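Local coordinates for hypothetical glycoside hydrolase (Parabacteroides distasonis, PDB 3TAW), which is of unknown function but probably adopts the five-bladed beta-propeller fold of its glycoside hydrolase relatives, at residues 15-20 and 302-307; 336-339 and 345-348; 260-265 and 297-302. All blocks are in the same frame, centred on the assembly; numbering follows the deposited sequence.

Contact 1: residues 15-20 and 302-307; sequences DGFERP and KPFLQP
The carbonyl oxygen of Q306 is gripped from two sources. R19 NH2 reaches Q306 O at 2.9 Å, and T308 OG1 bonds to the same oxygen. The R19 bond is weak, because its N-H...O angle is only 120°. Q306 O lies at the edge of the guanidinium, near its plane. The stronger partner of R19 NH2 is E312, in a salt bridge. That bond probably fixes the rotation of the guanidinium. Water 2 also sits in the guanidinium plane, at its edge. It accepts from R19 NH1 at 3.2 Å and from Q306 N at 3.1 Å. R19 is thus joined to Q306 O by the direct weak bond and to Q306 N through water 2. The methyl L305 CD1 lies 3.9 Å from R19 NH1.

Further along, F17 and F304 meet obliquely. F17 CD2 is 3.8 Å from F304 CE2, and the ring planes are turned 44° apart. F304 CG stands between the backbone N and the carbonyl carbon (chi1 73°), which brings the ring toward F17. Both rings also touch L336 of strand 333-340. Water 1 accepts from F17 N at 3.1 Å and gives a weak bond to F304 O. This loop-to-loop surface contact joins segment 15-20 to the loop leading into the last blade. E18 also pairs through its backbone with V349 of that blade, consistent with beta-propeller closure.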
loop_
_atom_site.group_PDB
_atom_site.type_symbol
_atom_site.label_atom_id
_atom_site.label_comp_id
_atom_site.label_asym_id
_atom_site.label_seq_id
_atom_site.Cartn_x
_atom_site.Cartn_y
_atom_site.Cartn_z
ATOM N N ASP A 15 -5.052 0.024 -16.894
ATOM C CA ASP A 15 -6.257 -0.786 -16.825
ATOM C C ASP A 15 -6.013 -2.100 -17.568
ATOM O O ASP A 15 -4.866 -2.503 -17.756
ATOM C CB ASP A 15 -7.487 0.014 -17.316
ATOM C CG ASP A 15 -7.382 0.485 -18.757
ATOM O OD1 ASP A 15 -6.404 0.182 -19.472
ATOM O OD2 ASP A 15 -8.333 1.199 -19.161
ATOM N N GLY A 16 -7.072 -2.790 -17.957
ATOM C CA GLY A 16 -6.933 -4.096 -18.580
ATOM C C GLY A 16 -6.744 -5.227 -17.565
ATOM O O GLY A 16 -6.384 -6.342 -17.940
ATOM N N PHE A 17 -6.990 -4.952 -16.285
ATOM C CA PHE A 17 -6.802 -5.980 -15.263
ATOM C C PHE A 17 -7.909 -7.027 -15.294
ATOM O O PHE A 17 -9.085 -6.699 -15.488
ATOM C CB PHE A 17 -6.696 -5.370 -13.867
ATOM C CG PHE A 17 -5.366 -4.768 -13.594
ATOM C CD1 PHE A 17 -4.266 -5.581 -13.390
ATOM C CD2 PHE A 17 -5.196 -3.385 -13.583
ATOM C CE1 PHE A 17 -3.014 -5.033 -13.142
ATOM C CE2 PHE A 17 -3.959 -2.829 -13.339
ATOM C CZ PHE A 17 -2.856 -3.646 -13.121
ATOM N N GLU A 18 -7.511 -8.283 -15.128
ATOM C CA GLU A 18 -8.454 -9.393 -15.054
ATOM C C GLU A 18 -7.999 -10.332 -13.950
ATOM O O GLU A 18 -6.818 -10.651 -13.842
ATOM C CB GLU A 18 -8.499 -10.177 -16.364
ATOM C CG GLU A 18 -8.688 -9.315 -17.586
ATOM C CD GLU A 18 -8.989 -10.107 -18.839
ATOM O OE1 GLU A 18 -8.889 -11.353 -18.824
ATOM O OE2 GLU A 18 -9.352 -9.468 -19.845
ATOM N N ARG A 19 -8.941 -10.762 -13.125
ATOM C CA ARG A 19 -8.678 -11.831 -12.164
ATOM C C ARG A 19 -8.483 -13.138 -12.927
ATOM O O ARG A 19 -9.358 -13.533 -13.682
ATOM C CB ARG A 19 -9.876 -12.001 -11.228
ATOM C CG ARG A 19 -10.207 -10.781 -10.389
ATOM C CD ARG A 19 -11.643 -10.855 -9.880
ATOM N NE ARG A 19 -11.992 -9.770 -8.961
ATOM C CZ ARG A 19 -12.335 -8.545 -9.345
ATOM N NH1 ARG A 19 -12.384 -8.220 -10.634
ATOM N NH2 ARG A 19 -12.648 -7.624 -8.446
ATOM N N PRO A 20 -7.351 -13.829 -12.739
ATOM C CA PRO A 20 -7.225 -15.118 -13.447
ATOM C C PRO A 20 -8.281 -16.072 -12.963
ATOM O O PRO A 20 -8.531 -16.147 -11.757
ATOM C CB PRO A 20 -5.820 -15.609 -13.049
ATOM C CG PRO A 20 -5.103 -14.358 -12.597
ATOM C CD PRO A 20 -6.162 -13.533 -11.917
ATOM N N LYS A 302 -14.781 6.493 -12.663
ATOM C CA LYS A 302 -15.295 5.235 -12.122
ATOM C C LYS A 302 -14.111 4.332 -11.778
ATOM O O LYS A 302 -13.044 4.439 -12.394
ATOM C CB LYS A 302 -16.164 4.529 -13.152
ATOM C CG LYS A 302 -17.430 5.295 -13.528
ATOM C CD LYS A 302 -18.263 4.532 -14.523
ATOM C CE LYS A 302 -19.281 5.451 -15.155
ATOM N NZ LYS A 302 -20.260 4.708 -15.999
ATOM N N PRO A 303 -14.296 3.441 -10.799
ATOM C CA PRO A 303 -13.181 2.590 -10.376
ATOM C C PRO A 303 -12.770 1.596 -11.462
ATOM O O PRO A 303 -13.605 1.191 -12.275
ATOM C CB PRO A 303 -13.739 1.858 -9.154
ATOM C CG PRO A 303 -15.216 1.905 -9.295
ATOM C CD PRO A 303 -15.531 3.153 -10.055
ATOM N N PHE A 304 -11.494 1.232 -11.483
ATOM C CA PHE A 304 -10.980 0.263 -12.459
ATOM C C PHE A 304 -11.030 -1.140 -11.851
ATOM O O PHE A 304 -10.835 -2.105 -12.557
ATOM C CB PHE A 304 -9.574 0.587 -12.934
ATOM C CG PHE A 304 -8.502 0.324 -11.927
ATOM C CD1 PHE A 304 -8.194 1.256 -10.964
ATOM C CD2 PHE A 304 -7.778 -0.849 -11.955
ATOM C CE1 PHE A 304 -7.216 1.006 -10.025
ATOM C CE2 PHE A 304 -6.779 -1.100 -11.035
ATOM C CZ PHE A 304 -6.493 -0.163 -10.063
ATOM N N LEU A 305 -11.305 -1.226 -10.555
ATOM C CA LEU A 305 -11.448 -2.509 -9.853
ATOM C C LEU A 305 -12.467 -2.309 -8.736
ATOM O O LEU A 305 -12.396 -1.318 -8.031
ATOM C CB LEU A 305 -10.114 -2.938 -9.260
ATOM C CG LEU A 305 -9.954 -4.388 -8.772
ATOM C CD1 LEU A 305 -9.876 -5.359 -9.959
ATOM C CD2 LEU A 305 -8.688 -4.511 -7.897
ATOM N N GLN A 306 -13.405 -3.243 -8.581
ATOM C CA GLN A 306 -14.418 -3.148 -7.526
ATOM C C GLN A 306 -14.686 -4.534 -6.943
ATOM O O GLN A 306 -14.419 -5.540 -7.608
ATOM C CB GLN A 306 -15.727 -2.535 -8.071
ATOM C CG GLN A 306 -16.477 -3.418 -9.060
ATOM C CD GLN A 306 -17.851 -2.857 -9.448
ATOM O OE1 GLN A 306 -18.085 -2.583 -10.614
ATOM N NE2 GLN A 306 -18.740 -2.682 -8.483
ATOM N N PRO A 307 -15.169 -4.590 -5.693
ATOM C CA PRO A 307 -15.500 -5.907 -5.126
ATOM C C PRO A 307 -16.509 -6.657 -5.997
ATOM O O PRO A 307 -17.569 -6.114 -6.353
ATOM C CB PRO A 307 -16.062 -5.570 -3.758
ATOM C CG PRO A 307 -15.400 -4.292 -3.395
ATOM C CD PRO A 307 -15.346 -3.518 -4.693
HETATM O O HOH W 1 -8.682 -2.657 -15.030
HETATM O O HOH W 2 -13.580 -5.306 -10.887
#

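Contact 2: residues 336-339 and 345-348; sequences LYYG and VAVA
Strands 336-339 and 345-348 run antiparallel, at 148° between their directions, with L336 facing A348 and Y338 facing A346 as hydrogen-bonded pairs. L336 N reaches A348 O at 2.9 Å, and A346 N reaches Y338 O at 3.0 Å. Both bonds are nearly straight at the hydrogen. The return bonds run from A348 N to L336 O and from Y338 N to A346 O. Y337 with V347 and G339 with V345 form the non-hydrogen-bonded pairs. There CA-H...O contacts fill in, such as V347 CA to L336 O at 3.3 Å.

On the face of L336, Y338, A346 and A348, the Y338 side chain leans over the neighbouring strand. With chi1 at 59°, the ring is swung across toward A346. The methyl of A346 sits over one ring face, 3.8 Å from A346 CB to the centroid, as a CH-pi contact. A346 CB comes within 3.4 Å of Y338 CZ. A348 CB touches Y338 CE1 at 4.1 Å. The Y338 hydroxyl is bonded to E312.

On the other face, Y337 and V347 lie side by side and point the same way. Y337 CE1 meets V347 CG2 at a close 3.3 Å. V345 CG1 lies at the edge of the same ring, 4.4 Å from Y337 CD1. P53, A55, I62 and V64 pack around Y337 from strands 49-58 and 61-69, and its hydroxyl bonds to G91 O. One face therefore meets the first blade. The arrangement is a beta hairpin in the last blade. Backbone bonds from V345 to V26 and I27 add an N-terminal segment to this blade, consistent with the ring closure of beta-propellers.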
loop_
_atom_site.group_PDB
_atom_site.type_symbol
_atom_site.label_atom_id
_atom_site.label_comp_id
_atom_site.label_asym_id
_atom_site.label_seq_id
_atom_site.Cartn_x
_atom_site.Cartn_y
_atom_site.Cartn_z
ATOM N N LEU A 336 -1.070 -7.124 -10.009
ATOM C CA LEU A 336 -1.628 -6.212 -9.006
ATOM C C LEU A 336 -2.169 -7.024 -7.831
ATOM O O LEU A 336 -3.013 -7.880 -8.031
ATOM C CB LEU A 336 -2.776 -5.408 -9.633
ATOM C CG LEU A 336 -3.534 -4.460 -8.716
ATOM C CD1 LEU A 336 -2.618 -3.299 -8.262
ATOM C CD2 LEU A 336 -4.815 -3.957 -9.377
ATOM N N TYR A 337 -1.625 -6.780 -6.628
ATOM C CA TYR A 337 -1.990 -7.503 -5.410
ATOM C C TYR A 337 -2.813 -6.583 -4.523
ATOM O O TYR A 337 -2.437 -5.428 -4.304
ATOM C CB TYR A 337 -0.747 -8.032 -4.683
ATOM C CG TYR A 337 -0.072 -9.068 -5.555
ATOM C CD1 TYR A 337 -0.553 -10.377 -5.619
ATOM C CD2 TYR A 337 0.961 -8.713 -6.413
ATOM C CE1 TYR A 337 0.021 -11.308 -6.474
ATOM C CE2 TYR A 337 1.537 -9.645 -7.289
ATOM C CZ TYR A 337 1.070 -10.943 -7.310
ATOM O OH TYR A 337 1.635 -11.837 -8.204
ATOM N N TYR A 338 -3.945 -7.099 -4.055
ATOM C CA TYR A 338 -4.857 -6.298 -3.291
ATOM C C TYR A 338 -5.473 -7.065 -2.130
ATOM O O TYR A 338 -5.609 -8.308 -2.166
ATOM C CB TYR A 338 -5.932 -5.698 -4.216
ATOM C CG TYR A 338 -6.779 -6.681 -5.008
ATOM C CD1 TYR A 338 -6.369 -7.148 -6.248
ATOM C CD2 TYR A 338 -8.015 -7.092 -4.535
ATOM C CE1 TYR A 338 -7.139 -8.025 -6.981
ATOM C CE2 TYR A 338 -8.808 -7.971 -5.257
ATOM C CZ TYR A 338 -8.370 -8.420 -6.482
ATOM O OH TYR A 338 -9.137 -9.284 -7.217
ATOM N N GLY A 339 -5.857 -6.322 -1.101
ATOM C CA GLY A 339 -6.562 -6.890 0.040
ATOM C C GLY A 339 -8.022 -7.101 -0.342
ATOM O O GLY A 339 -8.603 -6.288 -1.071
ATOM N N VAL A 345 -5.702 -12.009 0.340
ATOM C CA VAL A 345 -4.973 -11.388 -0.758
ATOM C C VAL A 345 -5.422 -11.997 -2.090
ATOM O O VAL A 345 -5.515 -13.224 -2.224
ATOM C CB VAL A 345 -3.465 -11.548 -0.603
ATOM C CG1 VAL A 345 -2.736 -10.947 -1.838
ATOM C CG2 VAL A 345 -2.998 -10.887 0.710
ATOM N N ALA A 346 -5.661 -11.136 -3.068
ATOM C CA ALA A 346 -5.975 -11.538 -4.443
ATOM C C ALA A 346 -5.053 -10.846 -5.453
ATOM O O ALA A 346 -4.352 -9.881 -5.104
ATOM C CB ALA A 346 -7.462 -11.261 -4.785
ATOM N N VAL A 347 -5.017 -11.412 -6.667
ATOM C CA VAL A 347 -4.229 -10.905 -7.786
ATOM C C VAL A 347 -5.126 -10.608 -9.003
ATOM O O VAL A 347 -6.097 -11.314 -9.272
ATOM C CB VAL A 347 -3.075 -11.874 -8.172
ATOM C CG1 VAL A 347 -3.595 -13.187 -8.791
ATOM C CG2 VAL A 347 -2.066 -11.172 -9.088
ATOM N N ALA A 348 -4.795 -9.547 -9.723
ATOM C CA ALA A 348 -5.339 -9.299 -11.057
ATOM C C ALA A 348 -4.143 -8.995 -11.980
ATOM O O ALA A 348 -3.105 -8.480 -11.536
ATOM C CB ALA A 348 -6.366 -8.133 -11.049
#

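Contact 3: residues 260-265 and 297-302; sequences LLYNGK and IGRLDK
Y262 and R299 touch although a whole strand, 281-288, separates their strands in the sheet. The four strands 244-254, 257-265, 281-288 and 296-299 follow one another in antiparallel order, as in a propeller blade. Y262 belongs to the second of them and R299 to the fourth. Their side chains reach across strand 281-288 to meet, and both touch T245 of strand 244-254.

The meeting is nearly a single point. R299 NE lies 3.3 Å from Y262 OH, with the hydroxyl at the edge of the guanidinium and near its plane. The ring and guanidinium planes stand 68° apart, and the side chains cross at about a right angle. R299 reaches this place by a fully extended chain, with CG anti to the backbone N (chi1 -172°). R299 CG is itself 3.7 Å from Y262 OH.

D241, outside both segments, is the stronger partner of each. D241 OD2 forms a salt bridge with R299 NH2 and a hydrogen bond with Y262 OH. F233 meets the Y262 ring edge-to-face and touches R299 too. At the start of segment 297-302, a classic beta bulge sets I297 and G298 together opposite L287. Beyond R299 the chain leaves the sheet, and one water joins the following loop to the tyrosine: water 3 donates to Y262 OH and to L300 O, each at 2.8 Å.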
loop_
_atom_site.group_PDB
_atom_site.type_symbol
_atom_site.label_atom_id
_atom_site.label_comp_id
_atom_site.label_asym_id
_atom_site.label_seq_id
_atom_site.Cartn_x
_atom_site.Cartn_y
_atom_site.Cartn_z
ATOM N N LEU A 260 -0.980 7.291 -10.245
ATOM C CA LEU A 260 -1.197 6.878 -8.865
ATOM C C LEU A 260 -2.444 6.021 -8.765
ATOM O O LEU A 260 -3.539 6.495 -9.036
ATOM C CB LEU A 260 -1.329 8.099 -7.952
ATOM C CG LEU A 260 -1.674 7.850 -6.483
ATOM C CD1 LEU A 260 -0.481 7.127 -5.779
ATOM C CD2 LEU A 260 -2.116 9.167 -5.728
ATOM N N LEU A 261 -2.272 4.750 -8.408
ATOM C CA LEU A 261 -3.383 3.894 -8.059
ATOM C C LEU A 261 -3.743 4.161 -6.596
ATOM O O LEU A 261 -2.873 4.247 -5.727
ATOM C CB LEU A 261 -3.031 2.416 -8.261
ATOM C CG LEU A 261 -3.186 1.815 -9.661
ATOM C CD1 LEU A 261 -2.338 2.541 -10.727
ATOM C CD2 LEU A 261 -2.859 0.314 -9.707
ATOM N N TYR A 262 -5.035 4.307 -6.334
ATOM C CA TYR A 262 -5.500 4.615 -4.978
ATOM C C TYR A 262 -6.841 3.949 -4.722
ATOM O O TYR A 262 -7.473 3.409 -5.640
ATOM C CB TYR A 262 -5.523 6.134 -4.767
ATOM C CG TYR A 262 -6.639 6.867 -5.471
ATOM C CD1 TYR A 262 -6.491 7.315 -6.790
ATOM C CD2 TYR A 262 -7.851 7.131 -4.830
ATOM C CE1 TYR A 262 -7.495 7.976 -7.426
ATOM C CE2 TYR A 262 -8.871 7.810 -5.472
ATOM C CZ TYR A 262 -8.688 8.233 -6.775
ATOM O OH TYR A 262 -9.678 8.902 -7.431
ATOM N N ASN A 263 -7.244 3.981 -3.464
ATOM C CA ASN A 263 -8.420 3.317 -2.952
ATOM C C ASN A 263 -9.453 4.329 -2.480
ATOM O O ASN A 263 -9.165 5.162 -1.620
ATOM C CB ASN A 263 -7.976 2.426 -1.808
ATOM C CG ASN A 263 -6.987 1.365 -2.279
ATOM O OD1 ASN A 263 -7.375 0.462 -3.023
ATOM N ND2 ASN A 263 -5.704 1.491 -1.890
ATOM N N GLY A 264 -10.625 4.270 -3.082
ATOM C CA GLY A 264 -11.724 5.180 -2.759
ATOM C C GLY A 264 -12.743 4.510 -1.893
ATOM O O GLY A 264 -13.195 3.419 -2.228
ATOM N N LYS A 265 -13.136 5.150 -0.797
ATOM C CA LYS A 265 -14.235 4.638 0.006
ATOM C C LYS A 265 -15.509 5.410 -0.366
ATOM O O LYS A 265 -15.505 6.641 -0.368
ATOM C CB LYS A 265 -13.962 4.795 1.490
ATOM C CG LYS A 265 -15.110 4.245 2.360
ATOM C CD LYS A 265 -14.788 4.284 3.857
ATOM C CE LYS A 265 -15.999 3.928 4.701
ATOM N NZ LYS A 265 -15.672 3.970 6.189
ATOM N N ILE A 297 -3.695 16.125 -13.372
ATOM C CA ILE A 297 -4.081 16.243 -14.774
ATOM C C ILE A 297 -4.959 15.102 -15.288
ATOM O O ILE A 297 -5.336 15.064 -16.474
ATOM C CB ILE A 297 -2.840 16.360 -15.678
ATOM C CG1 ILE A 297 -1.926 15.145 -15.533
ATOM C CG2 ILE A 297 -2.042 17.639 -15.364
ATOM C CD1 ILE A 297 -0.785 15.171 -16.585
ATOM N N GLY A 298 -5.295 14.168 -14.406
ATOM C CA GLY A 298 -6.229 13.094 -14.753
ATOM C C GLY A 298 -6.738 12.404 -13.505
ATOM O O GLY A 298 -6.056 12.378 -12.494
ATOM N N ARG A 299 -7.954 11.872 -13.596
ATOM C CA ARG A 299 -8.571 11.109 -12.494
ATOM C C ARG A 299 -9.743 10.309 -13.042
ATOM O O ARG A 299 -10.608 10.875 -13.724
ATOM C CB ARG A 299 -9.058 12.080 -11.428
ATOM C CG ARG A 299 -9.547 11.478 -10.133
ATOM C CD ARG A 299 -9.844 12.604 -9.154
ATOM N NE ARG A 299 -10.317 12.150 -7.854
ATOM C CZ ARG A 299 -10.586 12.943 -6.818
ATOM N NH1 ARG A 299 -10.436 14.262 -6.926
ATOM N NH2 ARG A 299 -10.996 12.428 -5.662
ATOM N N LEU A 300 -9.791 9.004 -12.758
ATOM C CA LEU A 300 -10.859 8.165 -13.306
ATOM C C LEU A 300 -12.174 8.516 -12.638
ATOM O O LEU A 300 -12.216 8.657 -11.418
ATOM C CB LEU A 300 -10.575 6.676 -13.102
ATOM C CG LEU A 300 -9.317 6.147 -13.784
ATOM C CD1 LEU A 300 -9.187 4.633 -13.491
ATOM C CD2 LEU A 300 -9.347 6.426 -15.269
ATOM N N ASP A 301 -13.227 8.647 -13.442
ATOM C CA ASP A 301 -14.588 8.899 -12.942
ATOM C C ASP A 301 -15.184 7.688 -12.228
ATOM O O ASP A 301 -16.044 7.834 -11.362
ATOM C CB ASP A 301 -15.546 9.178 -14.108
ATOM C CG ASP A 301 -15.338 10.510 -14.777
ATOM O OD1 ASP A 301 -14.842 11.474 -14.169
ATOM O OD2 ASP A 301 -15.771 10.591 -15.950
ATOM N N LYS A 302 -14.781 6.493 -12.663
ATOM C CA LYS A 302 -15.295 5.235 -12.122
ATOM C C LYS A 302 -14.111 4.332 -11.778
ATOM O O LYS A 302 -13.044 4.439 -12.394
ATOM C CB LYS A 302 -16.164 4.529 -13.152
ATOM C CG LYS A 302 -17.430 5.295 -13.528
ATOM C CD LYS A 302 -18.263 4.532 -14.523
ATOM C CE LYS A 302 -19.281 5.451 -15.155
ATOM N NZ LYS A 302 -20.260 4.708 -15.999
HETATM O O HOH W 3 -10.111 7.530 -9.890
#

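Contact 3 opens and closes within the long span between the two segments of contact 1, and contact 2 follows both. Contacts 1 and 3 share K302, in the loop that follows strand 296-299. Contact 1 lies about 10 Å from contact 2 and about 12 Å from contact 3, centre to centre. Contacts 2 and 3 are about 17 Å apart. Contact 2 lies in the sheet of strands 322-330, 333-340 and 344-350, contact 3 in the sheet holding strands 257-265 and 296-299. L261 CD2 touches F304 CZ at 3.7 Å and L336 CD1 at 3.9 Å, so the three contacts meet in apolar packing. Segment 15-20 lies against the last blade and holds the N-terminal part to it.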